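Local coordinates for F5/8 type C domain protein (Bacteroides ovatus, PDB 4ZRX) that is a putative alpha-L-fucosidase whose TIM-barrel domain probably removes alpha-linked L-fucose from glycans, and which also carries an F5/8 type C domain, at residues A[284-289]-A[324-329]; A[317-322]-A[424-429]. All coordinates share one frame; numbering follows the deposited sequence.

Contact 1: A[284-289]-A[324-329]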
loop_
_atom_site.group_PDB
_atom_site.type_symbol
_atom_site.label_atom_id
_atom_site.label_comp_id
_atom_site.label_asym_id
_atom_site.label_seq_id
_atom_site.Cartn_x
_atom_site.Cartn_y
_atom_site.Cartn_z
ATOM N N PRO A 284 8.102 -7.625 -12.190
ATOM C CA PRO A 284 7.181 -7.892 -11.115
ATOM C C PRO A 284 6.788 -6.675 -10.322
ATOM O O PRO A 284 7.551 -5.758 -10.188
ATOM C CB PRO A 284 7.968 -8.857 -10.225
ATOM C CG PRO A 284 9.384 -8.397 -10.368
ATOM C CD PRO A 284 9.473 -8.087 -11.840
ATOM N N SER A 285 5.573 -6.738 -9.814
ATOM C CA SER A 285 4.886 -5.630 -9.157
ATOM C C SER A 285 5.387 -5.298 -7.765
ATOM O O SER A 285 5.556 -6.214 -6.961
ATOM C CB SER A 285 3.407 -6.029 -9.036
ATOM O OG SER A 285 2.674 -5.064 -8.327
ATOM N N GLU A 286 5.566 -3.998 -7.490
ATOM C CA GLU A 286 5.860 -3.498 -6.191
ATOM C C GLU A 286 4.762 -2.524 -5.802
ATOM O O GLU A 286 4.471 -1.551 -6.524
ATOM C CB GLU A 286 7.216 -2.796 -6.225
ATOM C CG GLU A 286 7.784 -2.391 -4.871
ATOM C CD GLU A 286 9.062 -1.563 -5.064
ATOM O OE1 GLU A 286 8.977 -0.436 -5.608
ATOM O OE2 GLU A 286 10.155 -2.057 -4.723
ATOM N N VAL A 287 4.156 -2.786 -4.643
ATOM C CA VAL A 287 3.100 -1.957 -4.073
ATOM C C VAL A 287 3.734 -0.966 -3.103
ATOM O O VAL A 287 4.325 -1.383 -2.126
ATOM C CB VAL A 287 2.070 -2.825 -3.357
ATOM C CG1 VAL A 287 1.097 -1.971 -2.457
ATOM C CG2 VAL A 287 1.317 -3.656 -4.332
ATOM N N ASP A 288 3.660 0.334 -3.409
ATOM C CA ASP A 288 4.210 1.362 -2.563
ATOM C C ASP A 288 3.075 2.132 -1.894
ATOM O O ASP A 288 2.106 2.520 -2.555
ATOM C CB ASP A 288 5.200 2.300 -3.275
ATOM C CG ASP A 288 4.614 3.103 -4.413
ATOM O OD1 ASP A 288 3.701 2.641 -5.123
ATOM O OD2 ASP A 288 5.123 4.248 -4.631
ATOM N N VAL A 289 3.172 2.357 -0.593
ATOM C CA VAL A 289 2.124 3.072 0.104
ATOM C C VAL A 289 2.691 3.678 1.327
ATOM O O VAL A 289 3.644 3.131 1.903
ATOM C CB VAL A 289 0.915 2.119 0.389
ATOM C CG1 VAL A 289 1.328 0.964 1.273
ATOM C CG2 VAL A 289 -0.263 2.844 0.970
ATOM N N VAL A 324 5.548 -7.277 -3.853
ATOM C CA VAL A 324 6.313 -6.819 -2.678
ATOM C C VAL A 324 5.617 -5.599 -2.098
ATOM O O VAL A 324 5.124 -4.738 -2.868
ATOM C CB VAL A 324 7.777 -6.453 -3.110
ATOM C CG1 VAL A 324 8.514 -5.641 -2.060
ATOM C CG2 VAL A 324 8.587 -7.740 -3.401
ATOM N N LEU A 325 5.580 -5.473 -0.768
ATOM C CA LEU A 325 5.028 -4.301 -0.138
ATOM C C LEU A 325 6.174 -3.366 0.332
ATOM O O LEU A 325 6.968 -3.766 1.191
ATOM C CB LEU A 325 4.155 -4.663 1.034
ATOM C CG LEU A 325 3.633 -3.552 1.892
ATOM C CD1 LEU A 325 2.823 -2.552 1.070
ATOM C CD2 LEU A 325 2.833 -4.071 3.067
ATOM N N LEU A 326 6.151 -2.147 -0.202
ATOM C CA LEU A 326 7.107 -1.116 0.156
ATOM C C LEU A 326 6.334 -0.039 0.906
ATOM O O LEU A 326 5.575 0.756 0.289
ATOM C CB LEU A 326 7.746 -0.536 -1.097
ATOM C CG LEU A 326 8.578 0.727 -0.984
ATOM C CD1 LEU A 326 9.724 0.465 -0.001
ATOM C CD2 LEU A 326 9.091 1.055 -2.413
ATOM N N LEU A 327 6.442 -0.076 2.217
ATOM C CA LEU A 327 5.649 0.792 3.130
ATOM C C LEU A 327 6.511 1.948 3.586
ATOM O O LEU A 327 7.588 1.749 4.142
ATOM C CB LEU A 327 5.175 0.010 4.304
ATOM C CG LEU A 327 4.339 0.763 5.339
ATOM C CD1 LEU A 327 3.054 1.219 4.745
ATOM C CD2 LEU A 327 4.045 -0.101 6.604
ATOM N N ASN A 328 6.019 3.168 3.395
ATOM C CA ASN A 328 6.767 4.353 3.773
ATOM C C ASN A 328 6.472 4.797 5.176
ATOM O O ASN A 328 5.303 4.922 5.536
ATOM C CB ASN A 328 6.392 5.506 2.838
ATOM C CG ASN A 328 6.991 6.824 3.276
ATOM O OD1 ASN A 328 8.219 7.075 3.145
ATOM N ND2 ASN A 328 6.118 7.726 3.810
ATOM N N ILE A 329 7.534 5.109 5.897
ATOM C CA ILE A 329 7.414 5.667 7.253
ATOM C C ILE A 329 8.348 6.876 7.280
ATOM O O ILE A 329 9.587 6.719 7.160
ATOM C CB ILE A 329 7.837 4.642 8.366
ATOM C CG1 ILE A 329 6.940 3.383 8.288
ATOM C CG2 ILE A 329 7.723 5.307 9.727
ATOM C CD1 ILE A 329 7.539 2.313 7.532
#
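Between S285-V289 and V324-N328 the two backbones run as parallel neighbours, their segment axes 4.7 Å apart and twisted by 21°. Five hydrogen bonds join them, passing the donor role back and forth from strand to strand. The first, from V324 N to S285 O, is long at 3.3 Å, whereas the one from L326 N to V287 O measures 2.8 Å and is almost straight (173° at the hydrogen). L326 O takes the amide of V289 and also a CA-H...O contact from D288, whose CA lies 3.2 Å away. These are the two strands of the beta-alpha-beta unit whose crossover is helix 308-316, part of the TIM barrel; 324-328 closes the ring by pairing in parallel with strand 44-48. The barrel interior receives E286, D288 and L326. E286 leaves the backbone with CG anti to N (chi1 -171°) and stays extended to CD, which brings OE1 within 3.5 Å of L326 CD2; the same OE1 is hydrogen-bonded to W183 NE1, and OE2 lies close to E181 OE2. D288 swings its carboxylate away from L326 toward W226 NE1, beside a bound ethanediol. On the other face, toward S318 and the loop after helix 308-316, V289 CG1 touches both leucine tips, 3.8 Å from L325 CD1 and 3.9 Å from L327 CD1. V287 CG1 adds a looser touch on L325 CD1 at 4.0 Å. At the C-terminal end, N328 sends its side chain off the pair, OD1 to H49 ND1 and ND2 to W295 O and S290 OG.

Contact 2: A[317-322]-A[424-429]. With EDO (1,2-ethanediol), chain F.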
loop_
_atom_site.group_PDB
_atom_site.type_symbol
_atom_site.label_atom_id
_atom_site.label_comp_id
_atom_site.label_asym_id
_atom_site.label_seq_id
_atom_site.Cartn_x
_atom_site.Cartn_y
_atom_site.Cartn_z
ATOM N N GLN A 317 -3.380 -7.619 0.455
ATOM C CA GLN A 317 -3.575 -7.208 -0.896
ATOM C C GLN A 317 -2.287 -6.790 -1.622
ATOM O O GLN A 317 -2.348 -6.191 -2.695
ATOM C CB GLN A 317 -4.565 -6.047 -0.942
ATOM C CG GLN A 317 -6.007 -6.406 -0.446
ATOM C CD GLN A 317 -6.788 -5.083 -0.250
ATOM O OE1 GLN A 317 -6.527 -4.329 0.679
ATOM N NE2 GLN A 317 -7.536 -4.749 -1.167
ATOM N N SER A 318 -1.159 -7.076 -1.005
ATOM C CA SER A 318 0.139 -6.836 -1.584
ATOM C C SER A 318 0.955 -8.107 -1.535
ATOM O O SER A 318 1.031 -8.817 -2.541
ATOM C CB SER A 318 0.853 -5.650 -0.938
ATOM O OG SER A 318 0.922 -5.748 0.471
ATOM N N VAL A 319 1.583 -8.403 -0.408
ATOM C CA VAL A 319 2.314 -9.633 -0.228
ATOM C C VAL A 319 1.394 -10.827 -0.543
ATOM O O VAL A 319 1.805 -11.789 -1.173
ATOM C CB VAL A 319 2.854 -9.731 1.178
ATOM C CG1 VAL A 319 3.552 -11.058 1.424
ATOM C CG2 VAL A 319 3.844 -8.580 1.364
ATOM N N GLY A 320 0.135 -10.729 -0.125
ATOM C CA GLY A 320 -0.824 -11.766 -0.452
ATOM C C GLY A 320 -1.369 -11.795 -1.862
ATOM O O GLY A 320 -2.156 -12.703 -2.186
ATOM N N TYR A 321 -1.012 -10.804 -2.681
ATOM C CA TYR A 321 -1.415 -10.675 -4.062
ATOM C C TYR A 321 -0.183 -10.673 -4.980
ATOM O O TYR A 321 -0.197 -10.061 -6.054
ATOM C CB TYR A 321 -2.194 -9.379 -4.282
ATOM C CG TYR A 321 -3.657 -9.325 -3.850
ATOM C CD1 TYR A 321 -4.313 -10.384 -3.213
ATOM C CD2 TYR A 321 -4.404 -8.185 -4.176
ATOM C CE1 TYR A 321 -5.661 -10.270 -2.851
ATOM C CE2 TYR A 321 -5.757 -8.070 -3.816
ATOM C CZ TYR A 321 -6.344 -9.103 -3.155
ATOM O OH TYR A 321 -7.676 -9.040 -2.755
ATOM N N ASN A 322 0.876 -11.374 -4.604
ATOM C CA ASN A 322 2.016 -11.569 -5.487
ATOM C C ASN A 322 2.743 -10.246 -5.813
ATOM O O ASN A 322 3.216 -10.082 -6.947
ATOM C CB ASN A 322 1.561 -12.319 -6.738
ATOM C CG ASN A 322 2.711 -12.833 -7.603
ATOM O OD1 ASN A 322 3.806 -13.138 -7.131
ATOM N ND2 ASN A 322 2.455 -12.899 -8.894
ATOM N N GLY A 424 1.702 -17.281 -8.508
ATOM C CA GLY A 424 2.959 -16.555 -8.579
ATOM C C GLY A 424 3.848 -16.872 -7.394
ATOM O O GLY A 424 3.854 -17.978 -6.840
ATOM N N TYR A 425 4.578 -15.851 -6.956
ATOM C CA TYR A 425 5.402 -16.017 -5.795
ATOM C C TYR A 425 4.641 -16.391 -4.539
ATOM O O TYR A 425 5.053 -17.314 -3.783
ATOM C CB TYR A 425 6.227 -14.745 -5.548
ATOM C CG TYR A 425 6.974 -14.774 -4.263
ATOM C CD1 TYR A 425 8.062 -15.574 -4.094
ATOM C CD2 TYR A 425 6.463 -14.097 -3.163
ATOM C CE1 TYR A 425 8.719 -15.636 -2.855
ATOM C CE2 TYR A 425 7.077 -14.157 -1.974
ATOM C CZ TYR A 425 8.195 -14.921 -1.824
ATOM O OH TYR A 425 8.761 -14.977 -0.572
ATOM N N LYS A 426 3.517 -15.746 -4.322
ATOM C CA LYS A 426 2.713 -15.948 -3.122
ATOM C C LYS A 426 1.343 -15.381 -3.352
ATOM O O LYS A 426 1.205 -14.262 -3.806
ATOM C CB LYS A 426 3.361 -15.316 -1.931
ATOM C CG LYS A 426 2.711 -15.565 -0.607
ATOM C CD LYS A 426 3.578 -15.171 0.568
ATOM C CE LYS A 426 4.663 -16.164 0.754
ATOM N NZ LYS A 426 5.480 -15.958 2.015
ATOM N N ARG A 427 0.326 -16.155 -2.969
ATOM C CA ARG A 427 -1.061 -15.734 -3.018
ATOM C C ARG A 427 -1.724 -16.219 -1.733
ATOM O O ARG A 427 -1.533 -17.400 -1.326
ATOM C CB ARG A 427 -1.752 -16.353 -4.197
ATOM C CG ARG A 427 -3.273 -16.079 -4.311
ATOM C CD ARG A 427 -3.600 -14.617 -4.463
ATOM N NE ARG A 427 -4.921 -14.409 -5.084
ATOM C CZ ARG A 427 -6.043 -14.075 -4.450
ATOM N NH1 ARG A 427 -6.117 -13.771 -3.165
ATOM N NH2 ARG A 427 -7.134 -13.923 -5.184
HETATM N N MSE A 428 -2.431 -15.312 -1.075
HETATM C CA MSE A 428 -3.155 -15.654 0.137
HETATM C C MSE A 428 -4.641 -15.406 -0.041
HETATM O O MSE A 428 -5.054 -14.445 -0.700
HETATM C CB MSE A 428 -2.627 -14.941 1.353
HETATM C CG MSE A 428 -1.216 -15.332 1.599
HETATM SE SE MSE A 428 -0.334 -14.774 3.240
HETATM C CE MSE A 428 0.280 -13.062 2.687
ATOM N N LEU A 429 -5.415 -16.303 0.547
ATOM C CA LEU A 429 -6.885 -16.278 0.505
ATOM C C LEU A 429 -7.422 -16.291 1.900
ATOM O O LEU A 429 -6.996 -17.116 2.729
ATOM C CB LEU A 429 -7.400 -17.511 -0.223
ATOM C CG LEU A 429 -7.193 -17.561 -1.722
ATOM C CD1 LEU A 429 -7.555 -18.967 -2.186
ATOM C CD2 LEU A 429 -8.028 -16.463 -2.397
HETATM C C1 EDO F . 5.220 -14.386 5.408
HETATM O O1 EDO F . 6.465 -14.511 4.680
HETATM C C2 EDO F . 3.941 -14.440 4.543
HETATM O O2 EDO F . 3.621 -15.815 4.272
#
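Y321 and R427 lie side by side and point the same way, with ring and guanidinium planes 74° apart. One face of the tyrosine ring is covered by Q317 CA, 3.5 Å above the plane and displaced toward the rim. R427 NH1, weakly hydrogen-bonded to M428 O, comes to the ring obliquely, 3.5 Å from Y321 CE1, while Y321 CD1 sits over one face of the guanidinium. The N322 amide and Y425 ring are nearly coplanar. Two overlapping type I turns, S318 to Y321 and V319 to N322, carry the barrel side; facing them is strand 427-431, an outermost strand of a four-stranded antiparallel sheet beyond the barrel. A single bridge, Y321 with R427, links the backbones. G320 O is its chief acceptor: selenomethionine M428 N donates to it at 2.8 Å, R427 CA gives a CA-H...O contact at 3.3 Å, and R427 CD rests against the same oxygen. The second clamp is N322. With CG anti to the backbone N, its amide reaches the bend before the strand, where OD1 accepts Y425 N at 2.8 Å. That N-H comes from well above the amide plane, 55° out of it and not along a lone pair; the bond is also bent, 138° at the hydrogen. N322 ND2 meanwhile donates to E238 O. K426 NZ and Y425 OH share E43 OE2, by salt bridge and hydrogen bond. K426 NZ also makes a weak 2.9 Å hydrogen bond to O2 of an ethanediol, itself bonded to E43 OE1.

How the contacts relate
Contact 1 lies inside the TIM barrel, every touching residue buried, and rests on a regular run of backbone hydrogen bonds with aliphatic packing on one face and a mixture of acidic and aliphatic side chains on the other. Contact 2 is an interdomain seam farther from the centre of the chain, also largely buried, though Y321, Y425 and K426 are partly exposed; a single bridge and the N322 amide make the bonds, with tyrosine and arginine packed beside them. The crossover links the two: loop 317-322 follows its helix and leads into strand 324-328. L325 and V287 meet the start of the loop at S318 and V319, while 424-429 takes V319 to N322.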